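Local structure of phosphoacetylglucosamine mutase (Aspergillus lentulus, 5O9X) at residues Thr311-Phe316 / Val375-Glu380; Ser315-Leu320 / Leu330-Val335. The protein interconverts N-acetylglucosamine 6-phosphate and N-acetylglucosamine 1-phosphate, a step on the route to UDP-N-acetylglucosamine. The protein carries 1 engineered substitution. All coordinates share one frame; numbering follows the deposited sequence.

Contact 1 (Thr311-Phe316 / Val375-Glu380); sequences TLAASF and VGVYFE. With G16 (1,6-di-O-phosphono-alpha-D-glucopyranose), chain B.
Val377 packs its two methyl groups against Ala313 and Ala314, joining helix 306-324 to strand 375-379 inside the alpha/beta/alpha domain III of the phosphohexomutase fold. The nearest CA atoms are those of Ala314 and Val377, 6.5 Å apart. Helix and strand run in roughly opposite directions.

The two branches of Val377 divide the work. CG1 lies anti to the backbone N (chi1 175°) and reaches toward Ala313, 4.5 Å from its CB. CG2 is the nearer branch, with the CB of Ala314 4.2 Å away. The side chain thus straddles two successive helix residues, and no hydrogen bond crosses between the segments. Both alanines have further neighbours: Ala313 touches Ile387 of strand 385-389, and Ala314 touches Leu354. Helix 363-370, on which Tyr378 packs, covers the other face of the sheet.

The strand ends where the ligand site begins. Glu380 has CG anti to its carbonyl carbon (chi1 -67°), and the chain is extended beyond CG (chi2 -179°), so the carboxylate is carried out to the sugar ring of glucose 1,6-bisphosphate. The two carboxylate oxygens accept from neighbouring hydroxyls of the ligand, a two-point grip on O3 and O4 that would limit turning of the sugar ring. Recognition of O3 and O4 by a domain III glutamate is also found in related phosphohexomutases. The backbone N of Gly362 gives OE2 a second bond and steadies the carboxylate. The hydroxyl O4 of the sugar bonds to OE2 of Glu380 at 2.8 Å, while its O3 makes a short 2.5 Å bond to OE1.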
ATOM      1  N   THR A 311       3.334  14.917   3.983  1.00 15.56           N
ATOM      2  CA  THR A 311       3.584  16.369   4.172  1.00 16.31           C
ATOM      3  C   THR A 311       5.089  16.723   4.085  1.00 16.19           C
ATOM      4  O   THR A 311       5.459  17.790   3.565  1.00 14.95           O
ATOM      5  CB  THR A 311       2.980  16.887   5.484  1.00 16.39           C
ATOM      6  OG1 THR A 311       3.430  16.124   6.582  1.00 17.06           O
ATOM      7  CG2 THR A 311       1.470  16.773   5.389  1.00 16.97           C
ATOM      8  N   LEU A 312       5.918  15.827   4.588  1.00 15.47           N
ATOM      9  CA  LEU A 312       7.372  15.928   4.439  1.00 16.17           C
ATOM     10  C   LEU A 312       7.722  16.010   2.930  1.00 17.31           C
ATOM     11  O   LEU A 312       8.459  16.904   2.480  1.00 15.47           O
ATOM     12  CB  LEU A 312       8.087  14.728   5.147  1.00 15.49           C
ATOM     13  CG  LEU A 312       9.638  14.791   5.057  1.00 16.65           C
ATOM     14  CD1 LEU A 312      10.174  15.934   5.941  1.00 18.29           C
ATOM     15  CD2 LEU A 312      10.317  13.501   5.403  1.00 18.23           C
ATOM     16  N   ALA A 313       7.211  15.059   2.150  1.00 15.43           N
ATOM     17  CA  ALA A 313       7.488  15.000   0.692  1.00 18.99           C
ATOM     18  C   ALA A 313       6.899  16.214  -0.078  1.00 20.80           C
ATOM     19  O   ALA A 313       7.564  16.775  -0.922  1.00 17.03           O
ATOM     20  CB  ALA A 313       6.877  13.707   0.118  1.00 18.06           C
ATOM     21  N   ALA A 314       5.639  16.603   0.246  1.00 18.60           N
ATOM     22  CA  ALA A 314       5.053  17.783  -0.383  1.00 18.20           C
ATOM     23  C   ALA A 314       5.854  19.060  -0.088  1.00 17.17           C
ATOM     24  O   ALA A 314       6.038  19.896  -1.013  1.00 17.59           O
ATOM     25  CB  ALA A 314       3.581  17.935  -0.000  1.00 17.06           C
ATOM     26  N   SER A 315       6.355  19.228   1.137  1.00 16.43           N
ATOM     27  CA  SER A 315       7.163  20.413   1.479  1.00 18.32           C
ATOM     28  C   SER A 315       8.487  20.374   0.669  1.00 18.83           C
ATOM     29  O   SER A 315       8.876  21.375   0.078  1.00 19.93           O
ATOM     30  CB  SER A 315       7.469  20.350   2.975  1.00 19.40           C
ATOM     31  OG  SER A 315       8.576  21.129   3.322  1.00 22.15           O
ATOM     32  N   PHE A 316       9.214  19.255   0.720  1.00 19.29           N
ATOM     33  CA  PHE A 316      10.486  19.140   0.016  1.00 18.64           C
ATOM     34  C   PHE A 316      10.316  19.396  -1.493  1.00 20.73           C
ATOM     35  O   PHE A 316      11.021  20.197  -2.085  1.00 20.63           O
ATOM     36  CB  PHE A 316      11.081  17.751   0.220  1.00 19.32           C
ATOM     37  CG  PHE A 316      12.488  17.629  -0.293  1.00 19.32           C
ATOM     38  CD1 PHE A 316      13.472  18.549   0.124  1.00 20.79           C
ATOM     39  CD2 PHE A 316      12.819  16.629  -1.190  1.00 21.06           C
ATOM     40  CE1 PHE A 316      14.784  18.430  -0.368  1.00 20.49           C
ATOM     41  CE2 PHE A 316      14.131  16.468  -1.640  1.00 21.18           C
ATOM     42  CZ  PHE A 316      15.108  17.373  -1.206  1.00 19.30           C
ATOM     43  N   VAL A 375       2.025  16.931  -9.718  1.00 23.63           N
ATOM     44  CA  VAL A 375       2.715  16.072  -8.707  1.00 20.75           C
ATOM     45  C   VAL A 375       1.599  15.621  -7.692  1.00 20.45           C
ATOM     46  O   VAL A 375       1.041  16.467  -7.002  1.00 21.13           O
ATOM     47  CB  VAL A 375       3.813  16.898  -7.985  1.00 20.96           C
ATOM     48  CG1 VAL A 375       4.517  16.046  -6.960  1.00 19.18           C
ATOM     49  CG2 VAL A 375       4.844  17.489  -9.021  1.00 18.38           C
ATOM     50  N   GLY A 376       1.266  14.343  -7.628  1.00 20.25           N
ATOM     51  CA  GLY A 376       0.155  13.983  -6.723  1.00 18.96           C
ATOM     52  C   GLY A 376       0.795  13.197  -5.543  1.00 17.76           C
ATOM     53  O   GLY A 376       1.304  12.053  -5.711  1.00 20.43           O
ATOM     54  N   VAL A 377       0.804  13.799  -4.365  1.00 17.38           N
ATOM     55  CA  VAL A 377       1.439  13.118  -3.225  1.00 15.74           C
ATOM     56  C   VAL A 377       0.266  12.357  -2.590  1.00 15.98           C
ATOM     57  O   VAL A 377      -0.757  12.971  -2.247  1.00 16.73           O
ATOM     58  CB  VAL A 377       2.013  14.107  -2.233  1.00 16.92           C
ATOM     59  CG1 VAL A 377       2.570  13.368  -0.978  1.00 17.59           C
ATOM     60  CG2 VAL A 377       3.131  14.900  -2.908  1.00 14.78           C
ATOM     61  N   TYR A 378       0.373  11.030  -2.446  1.00 14.81           N
ATOM     62  CA  TYR A 378      -0.718  10.346  -1.734  1.00 16.59           C
ATOM     63  C   TYR A 378      -0.270   9.277  -0.735  1.00 17.26           C
ATOM     64  O   TYR A 378       0.447   8.364  -1.096  1.00 16.44           O
ATOM     65  CB  TYR A 378      -1.739   9.783  -2.716  1.00 17.67           C
ATOM     66  CG  TYR A 378      -1.233   8.795  -3.744  1.00 22.51           C
ATOM     67  CD1 TYR A 378      -1.418   7.380  -3.594  1.00 24.23           C
ATOM     68  CD2 TYR A 378      -0.615   9.270  -4.883  1.00 25.67           C
ATOM     69  CE1 TYR A 378      -0.944   6.507  -4.607  1.00 28.91           C
ATOM     70  CE2 TYR A 378      -0.132   8.416  -5.864  1.00 27.13           C
ATOM     71  CZ  TYR A 378      -0.346   7.077  -5.746  1.00 31.18           C
ATOM     72  OH  TYR A 378       0.154   6.372  -6.806  1.00 41.06           O
ATOM     73  N   PHE A 379      -0.641   9.461   0.523  1.00 15.23           N
ATOM     74  CA  PHE A 379      -0.375   8.477   1.603  1.00 15.35           C
ATOM     75  C   PHE A 379      -1.651   8.182   2.390  1.00 16.37           C
ATOM     76  O   PHE A 379      -2.432   9.111   2.568  1.00 18.67           O
ATOM     77  CB  PHE A 379       0.769   8.969   2.528  1.00 15.47           C
ATOM     78  CG  PHE A 379       2.145   8.753   1.949  1.00 18.38           C
ATOM     79  CD1 PHE A 379       2.920   7.699   2.370  1.00 20.61           C
ATOM     80  CD2 PHE A 379       2.640   9.626   0.941  1.00 22.26           C
ATOM     81  CE1 PHE A 379       4.189   7.461   1.825  1.00 20.85           C
ATOM     82  CE2 PHE A 379       3.902   9.407   0.361  1.00 21.77           C
ATOM     83  CZ  PHE A 379       4.670   8.320   0.850  1.00 19.85           C
ATOM     84  N   GLU A 380      -1.819   6.961   2.921  1.00 13.49           N
ATOM     85  CA  GLU A 380      -2.785   6.709   3.938  1.00 13.49           C
ATOM     86  C   GLU A 380      -2.041   6.832   5.231  1.00 13.87           C
ATOM     87  O   GLU A 380      -0.802   6.618   5.231  1.00 13.61           O
ATOM     88  CB  GLU A 380      -3.371   5.283   3.761  1.00 13.98           C
ATOM     89  CG  GLU A 380      -4.185   5.244   2.457  1.00 16.08           C
ATOM     90  CD  GLU A 380      -4.804   3.876   2.237  1.00 19.31           C
ATOM     91  OE1 GLU A 380      -4.089   2.949   1.799  1.00 24.68           O
ATOM     92  OE2 GLU A 380      -5.987   3.733   2.508  1.00 17.77           O
TER
HETATM   93  C1  G16 B 601      -4.904  -2.665   2.545  1.00 19.76           C
HETATM   94  C2  G16 B 601      -5.035  -1.590   1.470  1.00 27.33           C
HETATM   95  C3  G16 B 601      -4.949  -0.172   2.118  1.00 24.16           C
HETATM   96  C4  G16 B 601      -5.957   0.066   3.228  1.00 22.73           C
HETATM   97  C5  G16 B 601      -5.772  -1.030   4.270  1.00 22.52           C
HETATM   98  C6  G16 B 601      -6.876  -1.119   5.297  1.00 20.51           C
HETATM   99  O1  G16 B 601      -3.614  -2.555   3.155  1.00 20.16           O
HETATM  100  O2  G16 B 601      -4.065  -1.720   0.385  1.00 31.53           O
HETATM  101  O3  G16 B 601      -5.021   0.738   1.093  1.00 27.54           O
HETATM  102  O4  G16 B 601      -5.814   1.370   3.944  1.00 22.37           O
HETATM  103  O5  G16 B 601      -5.884  -2.349   3.683  1.00 20.78           O
HETATM  104  O6  G16 B 601      -8.149  -1.381   4.551  1.00 16.99           O
HETATM  105  P   G16 B 601      -9.507  -1.637   5.401  1.00 16.36           P
HETATM  106  O1P G16 B 601      -9.674  -0.489   6.423  1.00 15.51           O
HETATM  107  O2P G16 B 601      -9.334  -2.964   6.178  1.00 16.18           O
HETATM  108  O3P G16 B 601     -10.671  -1.814   4.403  1.00 18.19           O
HETATM  109  P'  G16 B 601      -2.520  -3.774   3.147  1.00 18.22           P
HETATM  110  O1X G16 B 601      -2.657  -4.524   1.795  1.00 17.73           O
HETATM  111  O2X G16 B 601      -2.959  -4.784   4.256  1.00 17.83           O
HETATM  112  O3X G16 B 601      -1.196  -3.213   3.537  1.00 18.11           O

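Contact 2 (Ser315-Leu320 / Leu330-Val335); sequences SFIGDL and LKIGVV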
ATOM      1  N   SER A 315       6.355  19.228   1.137  1.00 16.43           N
ATOM      2  CA  SER A 315       7.163  20.413   1.479  1.00 18.32           C
ATOM      3  C   SER A 315       8.487  20.374   0.669  1.00 18.83           C
ATOM      4  O   SER A 315       8.876  21.375   0.078  1.00 19.93           O
ATOM      5  CB  SER A 315       7.469  20.350   2.975  1.00 19.40           C
ATOM      6  OG  SER A 315       8.576  21.129   3.322  1.00 22.15           O
ATOM      7  N   PHE A 316       9.214  19.255   0.720  1.00 19.29           N
ATOM      8  CA  PHE A 316      10.486  19.140   0.016  1.00 18.64           C
ATOM      9  C   PHE A 316      10.316  19.396  -1.493  1.00 20.73           C
ATOM     10  O   PHE A 316      11.021  20.197  -2.085  1.00 20.63           O
ATOM     11  CB  PHE A 316      11.081  17.751   0.220  1.00 19.32           C
ATOM     12  CG  PHE A 316      12.488  17.629  -0.293  1.00 19.32           C
ATOM     13  CD1 PHE A 316      13.472  18.549   0.124  1.00 20.79           C
ATOM     14  CD2 PHE A 316      12.819  16.629  -1.190  1.00 21.06           C
ATOM     15  CE1 PHE A 316      14.784  18.430  -0.368  1.00 20.49           C
ATOM     16  CE2 PHE A 316      14.131  16.468  -1.640  1.00 21.18           C
ATOM     17  CZ  PHE A 316      15.108  17.373  -1.206  1.00 19.30           C
ATOM     18  N   ILE A 317       9.386  18.720  -2.132  1.00 19.29           N
ATOM     19  CA  ILE A 317       9.173  18.896  -3.551  1.00 19.04           C
ATOM     20  C   ILE A 317       8.824  20.354  -3.953  1.00 21.42           C
ATOM     21  O   ILE A 317       9.287  20.874  -5.009  1.00 18.55           O
ATOM     22  CB  ILE A 317       8.173  17.855  -4.159  1.00 19.52           C
ATOM     23  CG1 ILE A 317       8.764  16.440  -4.000  1.00 21.53           C
ATOM     24  CG2 ILE A 317       7.804  18.213  -5.642  1.00 20.59           C
ATOM     25  CD1 ILE A 317       7.733  15.298  -4.208  1.00 21.32           C
ATOM     26  N   GLY A 318       7.977  20.996  -3.152  1.00 19.93           N
ATOM     27  CA  GLY A 318       7.664  22.388  -3.340  1.00 20.36           C
ATOM     28  C   GLY A 318       8.860  23.286  -3.231  1.00 20.71           C
ATOM     29  O   GLY A 318       8.991  24.194  -4.066  1.00 21.14           O
ATOM     30  N   ASP A 319       9.720  23.076  -2.226  1.00 16.38           N
ATOM     31  CA  ASP A 319      10.944  23.865  -2.121  1.00 19.72           C
ATOM     32  C   ASP A 319      11.887  23.577  -3.315  1.00 18.76           C
ATOM     33  O   ASP A 319      12.518  24.526  -3.822  1.00 18.89           O
ATOM     34  CB  ASP A 319      11.704  23.571  -0.812  1.00 21.20           C
ATOM     35  CG  ASP A 319      10.946  24.042   0.432  1.00 25.44           C
ATOM     36  OD1 ASP A 319       9.947  24.841   0.355  1.00 23.70           O
ATOM     37  OD2 ASP A 319      11.437  23.657   1.511  1.00 25.09           O
ATOM     38  N   LEU A 320      12.012  22.326  -3.773  1.00 15.67           N
ATOM     39  CA  LEU A 320      12.885  22.059  -4.915  1.00 18.02           C
ATOM     40  C   LEU A 320      12.354  22.691  -6.210  1.00 21.81           C
ATOM     41  O   LEU A 320      13.144  23.257  -6.956  1.00 20.32           O
ATOM     42  CB  LEU A 320      13.050  20.548  -5.215  1.00 17.07           C
ATOM     43  CG  LEU A 320      13.918  19.766  -4.240  1.00 18.41           C
ATOM     44  CD1 LEU A 320      13.900  18.254  -4.655  1.00 19.10           C
ATOM     45  CD2 LEU A 320      15.364  20.324  -4.091  1.00 19.29           C
ATOM     46  N   LEU A 330       4.803  23.051 -11.678  1.00 33.71           N
ATOM     47  CA  LEU A 330       4.597  21.811 -10.916  1.00 35.51           C
ATOM     48  C   LEU A 330       3.611  22.030  -9.748  1.00 36.73           C
ATOM     49  O   LEU A 330       3.997  21.994  -8.582  1.00 42.17           O
ATOM     50  CB  LEU A 330       5.911  21.212 -10.402  1.00 33.90           C
ATOM     51  CG  LEU A 330       7.006  20.657 -11.317  1.00 35.89           C
ATOM     52  CD1 LEU A 330       8.188  20.287 -10.418  1.00 32.91           C
ATOM     53  CD2 LEU A 330       6.548  19.426 -12.083  1.00 36.44           C
ATOM     54  N   LYS A 331       2.348  22.213 -10.083  1.00 38.25           N
ATOM     55  CA  LYS A 331       1.268  22.250  -9.073  1.00 43.41           C
ATOM     56  C   LYS A 331       1.141  20.884  -8.283  1.00 29.84           C
ATOM     57  O   LYS A 331       0.817  19.800  -8.827  1.00 28.03           O
ATOM     58  CB  LYS A 331      -0.091  22.710  -9.689  1.00 51.07           C
ATOM     59  CG  LYS A 331      -0.161  24.057 -10.475  1.00 54.98           C
ATOM     60  CD  LYS A 331       0.752  25.158  -9.936  1.00 64.09           C
ATOM     61  CE  LYS A 331       0.015  26.195  -9.101  1.00 71.88           C
ATOM     62  NZ  LYS A 331       0.994  27.104  -8.428  1.00 63.97           N
ATOM     63  N   ILE A 332       1.406  20.985  -6.991  1.00 27.90           N
ATOM     64  CA  ILE A 332       1.333  19.816  -6.120  1.00 24.64           C
ATOM     65  C   ILE A 332      -0.062  19.722  -5.484  1.00 18.69           C
ATOM     66  O   ILE A 332      -0.606  20.711  -5.010  1.00 19.01           O
ATOM     67  CB  ILE A 332       2.414  19.922  -4.995  1.00 23.88           C
ATOM     68  CG1 ILE A 332       3.801  20.079  -5.609  1.00 26.29           C
ATOM     69  CG2 ILE A 332       2.387  18.710  -4.043  1.00 24.70           C
ATOM     70  CD1 ILE A 332       4.792  20.586  -4.584  1.00 29.23           C
ATOM     71  N   GLY A 333      -0.578  18.521  -5.376  1.00 19.38           N
ATOM     72  CA  GLY A 333      -1.758  18.321  -4.568  1.00 18.10           C
ATOM     73  C   GLY A 333      -1.499  17.116  -3.651  1.00 18.64           C
ATOM     74  O   GLY A 333      -0.704  16.204  -3.989  1.00 18.48           O
ATOM     75  N   VAL A 334      -2.197  17.108  -2.493  1.00 18.91           N
ATOM     76  CA  VAL A 334      -2.089  15.972  -1.551  1.00 18.26           C
ATOM     77  C   VAL A 334      -3.423  15.201  -1.423  1.00 20.19           C
ATOM     78  O   VAL A 334      -4.470  15.786  -1.060  1.00 24.60           O
ATOM     79  CB  VAL A 334      -1.610  16.431  -0.178  1.00 19.68           C
ATOM     80  CG1 VAL A 334      -1.387  15.195   0.781  1.00 17.53           C
ATOM     81  CG2 VAL A 334      -0.325  17.331  -0.315  1.00 15.79           C
ATOM     82  N   VAL A 335      -3.376  13.892  -1.659  1.00 18.79           N
ATOM     83  CA  VAL A 335      -4.572  13.055  -1.529  1.00 17.56           C
ATOM     84  C   VAL A 335      -4.483  12.362  -0.180  1.00 17.81           C
ATOM     85  O   VAL A 335      -3.414  11.827   0.157  1.00 17.39           O
ATOM     86  CB  VAL A 335      -4.609  12.024  -2.663  1.00 20.85           C
ATOM     87  CG1 VAL A 335      -5.846  11.132  -2.552  1.00 20.36           C
ATOM     88  CG2 VAL A 335      -4.705  12.820  -4.007  1.00 21.68           C
TER
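The nearest CA atoms of helix 306-324 and the start of strand 332-337 are those of Gly318 and Ile332, 7.4 Å apart. The helix runs roughly antiparallel to the strand. Within the helix, routine bonds join Asp319 N to Ser315 O and Leu320 N to Phe316 O.

Ile332 makes the largest share of the contact, with Ile317 next. The first torsion of Ile332 (chi1 -57°) sets CG1 beside the backbone N, and a near-trans second torsion (chi2 163°) carries CD1 out to the helix surface. There CD1 lies 3.5 Å from N of Gly318 and 3.6 Å from its CA. With no side chain on Gly318, this methyl sits directly on the helix backbone. CD1 of Ile332 also meets CG2 of Ile317 at 4.0 Å, and the two isoleucines lie at a slant to each other. All of this is apolar or van der Waals packing.

Ile317 also touches Leu417 of helix 405-420, while Ile332 packs on Leu354 and on Val375 and Val377 of the next strand. The contact is plain helix-on-sheet packing, with one helical layer laid on the central sheet of a three-layer alpha/beta/alpha domain.

How the contacts relate
Both contacts lay helix 306-324 on the same face of one sheet, and they share Ser315 and Phe316. Their strands are neighbours: Val377 N lies 2.9 Å from Gly333 O, and Val377 O lies 2.8 Å from Val335 N, both probable hydrogen bonds. Contact 1 is fully buried. Contact 2 is also buried, but Gly318 is partly exposed. The centre of contact 1 is about 15 Å from the centre of the chain, that of contact 2 about 21 Å. The packing is apolar in both, side chain to side chain in contact 1, and both methyl-to-methyl and methyl-to-backbone in contact 2. Contact 1 alone adds polar ligand chemistry, through Glu380.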